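Local coordinates for protein PLP-Dependent L-Arginine Hydroxylase MppP (Streptomyces wadayamensis, PDB 6C92) that probably hydroxylates L-arginine with the help of pyridoxal 5'-phosphate, on an aminotransferase fold, at residues G28-A33 against L222-D227; D188-G193 against I216-K221; A98-A103 against L241-I246. All coordinates share one frame; numbering follows the deposited sequence.

Interaction 1: residues G28-A33 against L222-D227. With EQJ ((E)-N~2~-({3-hydroxy-2-methyl-5-[(phosphonooxy)methyl]pyridin-4-yl}methylidene)-L-arginine), chain E.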
loop_
_atom_site.group_PDB
_atom_site.type_symbol
_atom_site.label_atom_id
_atom_site.label_comp_id
_atom_site.label_asym_id
_atom_site.label_seq_id
_atom_site.Cartn_x
_atom_site.Cartn_y
_atom_site.Cartn_z
ATOM N N GLY A 28 16.569 1.639 -6.359
ATOM C CA GLY A 28 16.337 1.949 -7.747
ATOM C C GLY A 28 15.320 3.033 -7.989
ATOM O O GLY A 28 15.054 3.370 -9.147
ATOM N N HIS A 29 14.740 3.595 -6.935
ATOM C CA HIS A 29 13.733 4.639 -7.114
ATOM C C HIS A 29 14.347 5.858 -7.789
ATOM O O HIS A 29 15.550 6.100 -7.719
ATOM C CB HIS A 29 13.124 5.034 -5.763
ATOM C CG HIS A 29 12.278 3.953 -5.149
ATOM N ND1 HIS A 29 11.938 3.936 -3.812
ATOM C CD2 HIS A 29 11.687 2.864 -5.700
ATOM C CE1 HIS A 29 11.191 2.874 -3.563
ATOM N NE2 HIS A 29 11.018 2.210 -4.692
ATOM N N ALA A 30 13.495 6.633 -8.454
ATOM C CA ALA A 30 13.936 7.793 -9.213
ATOM C C ALA A 30 14.119 8.976 -8.273
ATOM O O ALA A 30 13.168 9.401 -7.598
ATOM C CB ALA A 30 12.925 8.129 -10.311
ATOM N N ARG A 31 15.349 9.478 -8.198
ATOM C CA ARG A 31 15.675 10.584 -7.316
ATOM C C ARG A 31 16.383 11.728 -8.029
ATOM O O ARG A 31 16.869 12.644 -7.366
ATOM C CB ARG A 31 16.524 10.078 -6.143
ATOM C CG ARG A 31 15.838 8.870 -5.413
ATOM C CD ARG A 31 16.575 8.427 -4.146
ATOM N NE ARG A 31 15.964 7.237 -3.538
ATOM C CZ ARG A 31 14.935 7.266 -2.687
ATOM N NH1 ARG A 31 14.375 8.417 -2.326
ATOM N NH2 ARG A 31 14.456 6.137 -2.188
ATOM N N GLN A 32 16.444 11.715 -9.356
ATOM C CA GLN A 32 17.010 12.847 -10.062
ATOM C C GLN A 32 16.064 14.049 -9.956
ATOM O O GLN A 32 14.919 13.932 -9.509
ATOM C CB GLN A 32 17.278 12.481 -11.522
ATOM C CG GLN A 32 16.037 12.222 -12.351
ATOM C CD GLN A 32 15.633 10.774 -12.350
ATOM O OE1 GLN A 32 15.863 10.050 -11.367
ATOM N NE2 GLN A 32 15.043 10.326 -13.456
ATOM N N ALA A 33 16.549 15.218 -10.377
ATOM C CA ALA A 33 15.722 16.417 -10.360
ATOM C C ALA A 33 14.607 16.315 -11.390
ATOM O O ALA A 33 14.738 15.631 -12.414
ATOM C CB ALA A 33 16.565 17.660 -10.638
ATOM N N LEU A 222 9.977 5.259 -13.012
ATOM C CA LEU A 222 10.286 6.121 -14.155
ATOM C C LEU A 222 10.563 7.561 -13.770
ATOM O O LEU A 222 11.429 8.208 -14.371
ATOM C CB LEU A 222 9.131 6.109 -15.150
ATOM C CG LEU A 222 8.832 4.807 -15.855
ATOM C CD1 LEU A 222 7.655 5.044 -16.765
ATOM C CD2 LEU A 222 10.072 4.341 -16.628
ATOM N N TRP A 223 9.803 8.106 -12.840
ATOM C CA TRP A 223 9.826 9.547 -12.649
ATOM C C TRP A 223 10.081 9.892 -11.198
ATOM O O TRP A 223 9.679 9.144 -10.297
ATOM C CB TRP A 223 8.514 10.191 -13.089
ATOM C CG TRP A 223 8.098 9.811 -14.472
ATOM C CD1 TRP A 223 8.798 10.010 -15.637
ATOM C CD2 TRP A 223 6.865 9.200 -14.840
ATOM N NE1 TRP A 223 8.063 9.552 -16.703
ATOM C CE2 TRP A 223 6.877 9.044 -16.240
ATOM C CE3 TRP A 223 5.744 8.763 -14.116
ATOM C CZ2 TRP A 223 5.821 8.480 -16.932
ATOM C CZ3 TRP A 223 4.690 8.209 -14.812
ATOM C CH2 TRP A 223 4.745 8.052 -16.202
ATOM N N PRO A 224 10.725 11.018 -10.941
ATOM C CA PRO A 224 11.031 11.390 -9.557
ATOM C C PRO A 224 9.854 12.070 -8.863
ATOM O O PRO A 224 9.790 13.273 -8.703
ATOM C CB PRO A 224 12.224 12.334 -9.722
ATOM C CG PRO A 224 11.989 12.975 -11.038
ATOM C CD PRO A 224 11.384 11.930 -11.907
ATOM N N THR A 225 8.895 11.251 -8.420
ATOM C CA THR A 225 7.632 11.728 -7.868
ATOM C C THR A 225 7.553 11.558 -6.357
ATOM O O THR A 225 6.456 11.435 -5.804
ATOM C CB THR A 225 6.466 10.993 -8.520
ATOM O OG1 THR A 225 6.645 9.570 -8.325
ATOM C CG2 THR A 225 6.412 11.313 -10.012
ATOM N N LEU A 226 8.695 11.503 -5.672
ATOM C CA LEU A 226 8.693 11.382 -4.203
ATOM C C LEU A 226 7.915 10.139 -3.768
ATOM O O LEU A 226 7.214 10.126 -2.744
ATOM C CB LEU A 226 8.123 12.628 -3.536
ATOM C CG LEU A 226 8.893 13.905 -3.859
ATOM C CD1 LEU A 226 8.209 15.096 -3.218
ATOM C CD2 LEU A 226 10.347 13.767 -3.394
ATOM N N ASP A 227 8.044 9.083 -4.552
ATOM C CA ASP A 227 7.401 7.809 -4.275
ATOM C C ASP A 227 5.883 7.866 -4.371
ATOM O O ASP A 227 5.193 6.999 -3.819
ATOM C CB ASP A 227 7.822 7.278 -2.900
ATOM C CG ASP A 227 9.162 6.569 -2.937
ATOM O OD1 ASP A 227 10.128 7.117 -3.515
ATOM O OD2 ASP A 227 9.243 5.455 -2.389
HETATM C C01 EQJ E . 11.082 -5.658 -10.588
HETATM C C02 EQJ E . 10.493 -4.927 -9.385
HETATM C C04 EQJ E . 8.587 -4.515 -8.086
HETATM C C05 EQJ E . 9.317 -3.688 -7.249
HETATM C C06 EQJ E . 8.618 -3.005 -6.025
HETATM C C12 EQJ E . 10.710 -3.484 -7.469
HETATM C C13 EQJ E . 11.496 -2.539 -6.548
HETATM C C15 EQJ E . 13.502 -1.092 -6.187
HETATM C C16 EQJ E . 13.001 -0.783 -4.743
HETATM C C17 EQJ E . 12.897 -1.921 -3.700
HETATM C C18 EQJ E . 12.198 -1.348 -2.440
HETATM C C20 EQJ E . 10.651 -3.083 -1.316
HETATM C C23 EQJ E . 14.977 -1.499 -6.241
HETATM C C26 EQJ E . 11.291 -4.107 -8.576
HETATM N N03 EQJ E . 9.202 -5.108 -9.130
HETATM N N14 EQJ E . 12.666 -2.061 -6.922
HETATM N N19 EQJ E . 11.955 -2.395 -1.437
HETATM N N21 EQJ E . 9.641 -2.695 -2.239
HETATM N N22 EQJ E . 10.428 -4.024 -0.417
HETATM O O07 EQJ E . 8.688 -1.604 -6.184
HETATM O O09 EQJ E . 9.196 -0.558 -3.889
HETATM O O10 EQJ E . 7.671 0.627 -5.518
HETATM O O11 EQJ E . 6.978 -1.451 -4.334
HETATM O O24 EQJ E . 15.367 -2.265 -7.130
HETATM O O25 EQJ E . 15.821 -1.055 -5.429
HETATM O O27 EQJ E . 12.626 -3.934 -8.855
HETATM P P08 EQJ E . 8.139 -0.694 -4.915
HETATM O O HOH W 1 11.678 11.527 -6.367
HETATM O O HOH W 2 10.329 8.421 -6.574
#

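Interaction 2: residues D188-G193 against I216-K221. With EQJ ((E)-N~2~-({3-hydroxy-2-methyl-5-[(phosphonooxy)methyl]pyridin-4-yl}methylidene)-L-arginine), chain E.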
loop_
_atom_site.group_PDB
_atom_site.type_symbol
_atom_site.label_atom_id
_atom_site.label_comp_id
_atom_site.label_asym_id
_atom_site.label_seq_id
_atom_site.Cartn_x
_atom_site.Cartn_y
_atom_site.Cartn_z
ATOM N N ASP A 188 6.133 -9.174 -14.186
ATOM C CA ASP A 188 6.438 -7.901 -13.520
ATOM C C ASP A 188 7.144 -7.009 -14.543
ATOM O O ASP A 188 8.274 -7.304 -14.960
ATOM C CB ASP A 188 7.285 -8.149 -12.276
ATOM C CG ASP A 188 7.689 -6.852 -11.561
ATOM O OD1 ASP A 188 7.912 -5.812 -12.223
ATOM O OD2 ASP A 188 7.817 -6.884 -10.326
ATOM N N THR A 189 6.468 -5.931 -14.956
ATOM C CA THR A 189 6.914 -5.047 -16.034
ATOM C C THR A 189 7.197 -3.640 -15.513
ATOM O O THR A 189 7.115 -2.637 -16.240
ATOM C CB THR A 189 5.889 -5.040 -17.160
ATOM O OG1 THR A 189 4.626 -4.556 -16.667
ATOM C CG2 THR A 189 5.714 -6.441 -17.665
ATOM N N SER A 190 7.592 -3.598 -14.247
ATOM C CA SER A 190 7.967 -2.370 -13.557
ATOM C C SER A 190 8.990 -1.513 -14.314
ATOM O O SER A 190 8.908 -0.280 -14.283
ATOM C CB SER A 190 8.502 -2.762 -12.179
ATOM O OG SER A 190 9.149 -1.657 -11.602
ATOM N N PHE A 191 9.967 -2.123 -14.987
ATOM C CA PHE A 191 10.965 -1.366 -15.736
ATOM C C PHE A 191 10.605 -1.153 -17.211
ATOM O O PHE A 191 11.464 -0.723 -17.997
ATOM C CB PHE A 191 12.326 -2.048 -15.616
ATOM C CG PHE A 191 12.924 -1.880 -14.258
ATOM C CD1 PHE A 191 12.510 -2.684 -13.197
ATOM C CD2 PHE A 191 13.826 -0.873 -14.011
ATOM C CE1 PHE A 191 13.036 -2.503 -11.926
ATOM C CE2 PHE A 191 14.362 -0.690 -12.755
ATOM C CZ PHE A 191 13.967 -1.491 -11.709
ATOM N N ARG A 192 9.354 -1.387 -17.594
ATOM C CA ARG A 192 8.964 -1.299 -19.001
ATOM C C ARG A 192 9.354 0.035 -19.643
ATOM O O ARG A 192 9.840 0.069 -20.783
ATOM C CB ARG A 192 7.456 -1.504 -19.129
ATOM C CG ARG A 192 6.981 -1.566 -20.559
ATOM C CD ARG A 192 5.471 -1.452 -20.606
ATOM N NE ARG A 192 4.720 -2.572 -20.029
ATOM C CZ ARG A 192 4.535 -3.750 -20.610
ATOM N NH1 ARG A 192 5.145 -4.064 -21.753
ATOM N NH2 ARG A 192 3.726 -4.642 -20.038
ATOM N N GLY A 193 9.106 1.148 -18.949
ATOM C CA GLY A 193 9.264 2.457 -19.580
ATOM C C GLY A 193 10.671 2.751 -20.066
ATOM O O GLY A 193 10.857 3.608 -20.941
ATOM N N ILE A 216 1.885 -7.177 -13.499
ATOM C CA ILE A 216 2.046 -6.084 -12.545
ATOM C C ILE A 216 2.850 -4.985 -13.218
ATOM O O ILE A 216 4.061 -5.122 -13.410
ATOM C CB ILE A 216 2.717 -6.546 -11.242
ATOM C CG1 ILE A 216 1.826 -7.544 -10.535
ATOM C CG2 ILE A 216 3.011 -5.383 -10.323
ATOM C CD1 ILE A 216 2.494 -8.299 -9.464
ATOM N N GLU A 217 2.184 -3.890 -13.570
ATOM C CA GLU A 217 2.852 -2.691 -14.047
ATOM C C GLU A 217 3.185 -1.813 -12.842
ATOM O O GLU A 217 2.672 -2.013 -11.737
ATOM C CB GLU A 217 1.978 -1.908 -15.036
ATOM C CG GLU A 217 1.338 -2.705 -16.185
ATOM C CD GLU A 217 2.197 -2.788 -17.439
ATOM O OE1 GLU A 217 1.732 -3.421 -18.415
ATOM O OE2 GLU A 217 3.314 -2.228 -17.464
ATOM N N ASP A 218 4.057 -0.834 -13.059
ATOM C CA ASP A 218 4.500 0.025 -11.970
ATOM C C ASP A 218 4.845 1.371 -12.568
ATOM O O ASP A 218 5.594 1.429 -13.546
ATOM C CB ASP A 218 5.732 -0.575 -11.286
ATOM C CG ASP A 218 6.202 0.218 -10.087
ATOM O OD1 ASP A 218 5.476 1.126 -9.610
ATOM O OD2 ASP A 218 7.326 -0.094 -9.616
ATOM N N THR A 219 4.305 2.448 -12.001
ATOM C CA THR A 219 4.745 3.773 -12.450
ATOM C C THR A 219 5.937 4.287 -11.670
ATOM O O THR A 219 6.531 5.296 -12.063
ATOM C CB THR A 219 3.622 4.804 -12.331
ATOM O OG1 THR A 219 3.377 5.108 -10.936
ATOM C CG2 THR A 219 2.338 4.287 -13.004
ATOM N N GLY A 220 6.327 3.607 -10.594
ATOM C CA GLY A 220 7.153 4.249 -9.591
ATOM C C GLY A 220 8.579 4.530 -10.037
ATOM O O GLY A 220 9.171 5.518 -9.617
ATOM N N LYS A 221 9.154 3.676 -10.873
ATOM C CA LYS A 221 10.586 3.784 -11.146
ATOM C C LYS A 221 10.936 4.830 -12.204
ATOM O O LYS A 221 12.104 5.232 -12.291
ATOM C CB LYS A 221 11.145 2.433 -11.588
ATOM C CG LYS A 221 11.410 1.488 -10.426
ATOM C CD LYS A 221 10.685 0.204 -10.629
ATOM C CE LYS A 221 10.910 -0.769 -9.484
ATOM N NZ LYS A 221 9.879 -0.576 -8.427
HETATM C C01 EQJ E . 11.082 -5.658 -10.588
HETATM C C02 EQJ E . 10.493 -4.927 -9.385
HETATM C C04 EQJ E . 8.587 -4.515 -8.086
HETATM C C05 EQJ E . 9.317 -3.688 -7.249
HETATM C C06 EQJ E . 8.618 -3.005 -6.025
HETATM C C12 EQJ E . 10.710 -3.484 -7.469
HETATM C C13 EQJ E . 11.496 -2.539 -6.548
HETATM C C15 EQJ E . 13.502 -1.092 -6.187
HETATM C C16 EQJ E . 13.001 -0.783 -4.743
HETATM C C17 EQJ E . 12.897 -1.921 -3.700
HETATM C C18 EQJ E . 12.198 -1.348 -2.440
HETATM C C20 EQJ E . 10.651 -3.083 -1.316
HETATM C C23 EQJ E . 14.977 -1.499 -6.241
HETATM C C26 EQJ E . 11.291 -4.107 -8.576
HETATM N N03 EQJ E . 9.202 -5.108 -9.130
HETATM N N14 EQJ E . 12.666 -2.061 -6.922
HETATM N N19 EQJ E . 11.955 -2.395 -1.437
HETATM N N21 EQJ E . 9.641 -2.695 -2.239
HETATM N N22 EQJ E . 10.428 -4.024 -0.417
HETATM O O07 EQJ E . 8.688 -1.604 -6.184
HETATM O O09 EQJ E . 9.196 -0.558 -3.889
HETATM O O10 EQJ E . 7.671 0.627 -5.518
HETATM O O11 EQJ E . 6.978 -1.451 -4.334
HETATM O O24 EQJ E . 15.367 -2.265 -7.130
HETATM O O25 EQJ E . 15.821 -1.055 -5.429
HETATM O O27 EQJ E . 12.626 -3.934 -8.855
HETATM P P08 EQJ E . 8.139 -0.694 -4.915
HETATM O O HOH W 3 4.956 -0.809 -15.939
HETATM O O HOH W 4 8.147 2.148 -13.022
#

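Interaction 3: residues A98-A103 against L241-I246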
loop_
_atom_site.group_PDB
_atom_site.type_symbol
_atom_site.label_atom_id
_atom_site.label_comp_id
_atom_site.label_asym_id
_atom_site.label_seq_id
_atom_site.Cartn_x
_atom_site.Cartn_y
_atom_site.Cartn_z
ATOM N N ALA A 98 0.776 -12.955 -4.575
ATOM C CA ALA A 98 1.324 -14.071 -3.811
ATOM C C ALA A 98 0.245 -14.712 -2.943
ATOM O O ALA A 98 0.097 -15.939 -2.912
ATOM C CB ALA A 98 2.481 -13.598 -2.944
ATOM N N ARG A 99 -0.512 -13.890 -2.226
ATOM C CA ARG A 99 -1.566 -14.435 -1.384
ATOM C C ARG A 99 -2.607 -15.145 -2.217
ATOM O O ARG A 99 -3.162 -16.167 -1.791
ATOM C CB ARG A 99 -2.221 -13.332 -0.567
ATOM C CG ARG A 99 -1.489 -13.138 0.723
ATOM C CD ARG A 99 -2.360 -13.495 1.925
ATOM N NE ARG A 99 -3.020 -12.267 2.300
ATOM C CZ ARG A 99 -4.316 -12.043 2.279
ATOM N NH1 ARG A 99 -5.194 -12.990 1.962
ATOM N NH2 ARG A 99 -4.718 -10.837 2.640
ATOM N N SER A 100 -2.910 -14.593 -3.390
ATOM C CA SER A 100 -3.944 -15.177 -4.226
ATOM C C SER A 100 -3.490 -16.505 -4.805
ATOM O O SER A 100 -4.312 -17.401 -4.999
ATOM C CB SER A 100 -4.312 -14.239 -5.371
ATOM O OG SER A 100 -4.920 -13.036 -4.925
ATOM N N LEU A 101 -2.195 -16.638 -5.094
ATOM C CA LEU A 101 -1.639 -17.912 -5.553
ATOM C C LEU A 101 -1.675 -18.989 -4.477
ATOM O O LEU A 101 -1.818 -20.181 -4.783
ATOM C CB LEU A 101 -0.188 -17.719 -5.969
ATOM C CG LEU A 101 0.400 -17.714 -7.362
ATOM C CD1 LEU A 101 -0.555 -17.832 -8.491
ATOM C CD2 LEU A 101 1.318 -16.526 -7.472
ATOM N N SER A 102 -1.492 -18.605 -3.216
ATOM C CA SER A 102 -1.113 -19.591 -2.212
ATOM C C SER A 102 -2.166 -20.665 -1.945
ATOM O O SER A 102 -1.782 -21.760 -1.526
ATOM C CB SER A 102 -0.748 -18.889 -0.902
ATOM O OG SER A 102 -1.887 -18.357 -0.317
ATOM N N ALA A 103 -3.462 -20.443 -2.206
ATOM C CA ALA A 103 -4.422 -21.528 -1.924
ATOM C C ALA A 103 -4.292 -22.680 -2.913
ATOM O O ALA A 103 -4.467 -23.851 -2.540
ATOM C CB ALA A 103 -5.865 -21.026 -1.958
ATOM N N LEU A 241 -8.012 -16.897 -9.723
ATOM C CA LEU A 241 -7.369 -16.588 -8.460
ATOM C C LEU A 241 -8.127 -15.453 -7.803
ATOM O O LEU A 241 -8.704 -14.620 -8.501
ATOM C CB LEU A 241 -5.917 -16.137 -8.637
ATOM C CG LEU A 241 -4.975 -17.045 -9.432
ATOM C CD1 LEU A 241 -3.614 -16.382 -9.586
ATOM C CD2 LEU A 241 -4.840 -18.339 -8.709
ATOM N N PRO A 242 -8.117 -15.378 -6.473
ATOM C CA PRO A 242 -8.885 -14.334 -5.768
ATOM C C PRO A 242 -8.212 -12.961 -5.751
ATOM O O PRO A 242 -8.226 -12.263 -4.725
ATOM C CB PRO A 242 -9.008 -14.922 -4.353
ATOM C CG PRO A 242 -7.741 -15.675 -4.157
ATOM C CD PRO A 242 -7.467 -16.307 -5.531
ATOM N N VAL A 243 -7.684 -12.516 -6.887
ATOM C CA VAL A 243 -6.946 -11.246 -6.897
ATOM C C VAL A 243 -7.887 -10.073 -6.604
ATOM O O VAL A 243 -7.525 -9.153 -5.864
ATOM C CB VAL A 243 -6.175 -11.018 -8.209
ATOM C CG1 VAL A 243 -4.959 -11.961 -8.304
ATOM C CG2 VAL A 243 -7.051 -11.149 -9.407
ATOM N N GLU A 244 -9.105 -10.080 -7.175
ATOM C CA GLU A 244 -10.052 -8.989 -6.924
ATOM C C GLU A 244 -10.503 -8.956 -5.472
ATOM O O GLU A 244 -10.596 -7.879 -4.859
ATOM C CB GLU A 244 -11.282 -9.121 -7.846
ATOM C CG GLU A 244 -10.979 -8.820 -9.256
ATOM C CD GLU A 244 -12.173 -9.009 -10.184
ATOM O OE1 GLU A 244 -12.472 -10.160 -10.549
ATOM O OE2 GLU A 244 -12.784 -7.999 -10.561
ATOM N N LYS A 245 -10.791 -10.124 -4.905
ATOM C CA LYS A 245 -11.225 -10.195 -3.510
ATOM C C LYS A 245 -10.131 -9.717 -2.560
ATOM O O LYS A 245 -10.374 -8.894 -1.667
ATOM C CB LYS A 245 -11.650 -11.625 -3.169
ATOM C CG LYS A 245 -12.054 -11.864 -1.692
ATOM C CD LYS A 245 -13.291 -11.086 -1.236
ATOM C CE LYS A 245 -13.777 -11.565 0.165
ATOM N NZ LYS A 245 -13.231 -10.812 1.348
ATOM N N ILE A 246 -8.907 -10.226 -2.727
ATOM C CA ILE A 246 -7.861 -9.839 -1.800
ATOM C C ILE A 246 -7.475 -8.382 -2.003
ATOM O O ILE A 246 -7.196 -7.673 -1.031
ATOM C CB ILE A 246 -6.671 -10.817 -1.914
ATOM C CG1 ILE A 246 -7.112 -12.195 -1.426
ATOM C CG2 ILE A 246 -5.460 -10.302 -1.145
ATOM C CD1 ILE A 246 -6.068 -13.289 -1.632
#

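Interaction 1: residues G28-A33 against L222-D227
A30 meets the 222-227 loop mostly through van der Waals contact, its methyl CB resting 3.4 Å from W223 O and its carbonyl turned to P224. The CA-H of P224 points at that carbonyl, with P224 CA 3.5 Å from A30 O. P224 CB also packs against the backbone carbonyl of Q32, 3.1 Å from Q32 O. A weak bond from T225 N to W223 O closes an inverse gamma turn centred on P224, which presents the proline to A30.

No direct hydrogen bond joins the two segments, so water does the polar work. A30 O accepts from two waters, which in turn accept from L226 N and D227 N, and two water bridges thus run from one carbonyl to successive amides.

H29 and D227 cross at about a right angle, ring and carboxylate planes 82° apart; H29 ND1 and D227 OD2 are 3.4 Å apart at an angle too poor for a bond. R31 NH1 lies 4.6 Å from D227 OD1, well off the guanidinium plane, while R31 is bound in a salt bridge to D27.

Toward the arginine-PLP aldimine, G28 N donates to the substrate carboxylate oxygen O25 (2.9 Å), and H29 NE2 makes a weak bond at the ring edge to phosphate oxygen O09 (3.4 Å). The chemistry implies a water-joined seam, with H29 placed between D227 and the cofactor phosphate.

Interaction 2: residues D188-G193 against I216-K221
R192 reaches E217 with CG anti to its backbone N (chi1 -174°) and a later bend at chi3, while a bend at chi2 (-90°) turns the E217 carboxylate back to meet it and T189. They sit where parallel strands 184-188 and 213-218 end in loops at the cofactor site of the aminotransferase fold.

The grip is side-on: R192 NE donates to E217 OE2 (2.9 Å) in the guanidinium plane, and NH2 to E217 OE1 (2.8 Å). OE2 also takes T189 OG1 at 2.8 Å, coming from 86° above the carboxylate plane, and Y203 binds OE1, so the buried carboxylate is held from several sides. The strand pairing carries over as T189 N to I216 O. D188 OD1 makes an Asx turn with S190 N, which helps fix the carboxylate whose OD2 lies 2.6 Å from the cofactor's pyridine N03.

K221, probably the lysine that holds the cofactor as a Schiff base in the resting enzyme, as in relatives, lays its CD over one face of the F191 ring in a CH-pi contact. With arginine on the cofactor, K221 NZ makes a salt bridge to D218 OD2 (2.9 Å) and a hydrogen bond to the ligand's ester oxygen O07 (2.7 Å).

Interaction 3: residues A98-A103 against L241-I246
The carbonyl of R99, a residue whose side chain crosses to I246, is gripped twice by S102: S102 OG donates to R99 O at 2.9 Å, and S102 N adds a weak bond to the same oxygen at 3.3 Å. Both bonds lie within the 98-103 segment, whose flank faces the start of helix 243-250.

S100 lies at the middle of the contact. Its OG, which is hydrogen-bonded to I96 O within its own helix, sits 3.3 Å from V243 CA and 3.5 Å from I246 CD1. S100 OG and V243 N are close, but the angle is too poor for a bond. P242 is at the N-cap position of the second helix, its carbonyl accepting from I246 N, and the proline ring lies alongside S100, its CD 3.4 Å from S100 O. At one side L101 CD1 touches L241 CD1 at 3.6 Å.

I246 splits its two branches. With CG1 anti to the carbonyl carbon (chi1 -66°) and an extended chi2 (174°) carrying CD1 outward, CD1 meets S100 and reaches 3.7 Å from R99 NH1, while CG2 lies over one face of the R99 guanidinium, displaced toward its rim. The arginine's charge is met elsewhere, in a salt bridge to E95 of the neighbouring subunit. An alanine in place of I246 would lose both branches and is likely to leave the guanidinium face without its aliphatic cover and a gap beside S100.

V243 also packs on F235 of strand 231-235, and L101 on L122 of helix 116-124. Helix-against-helix packing of this kind, beside the central sheet and next to the subunit interface, belongs to the large domain of the dimeric aminotransferase fold.

From the N terminus, residues 28-33 come first and later meet 222-227, so interaction 1 closes a loop of 188 intervening residues. Residues 98-103 lie inside that loop, but their partner, 241-246, follows after it, and interactions 1 and 3 therefore cross. Interaction 2 closes a short loop of 22 residues nested within both. Segment 216-221 runs straight into 222-227, and interactions 1 and 2 touch, with L222 CD2 3.6 Å from G193 CA; both also contact the aldimine ligand. Interaction 3 stands apart, its centre about 21 Å from that of interaction 2. Together they join an N-terminal loop, the strand ends of the central sheet and helices 90-102 and 243-250.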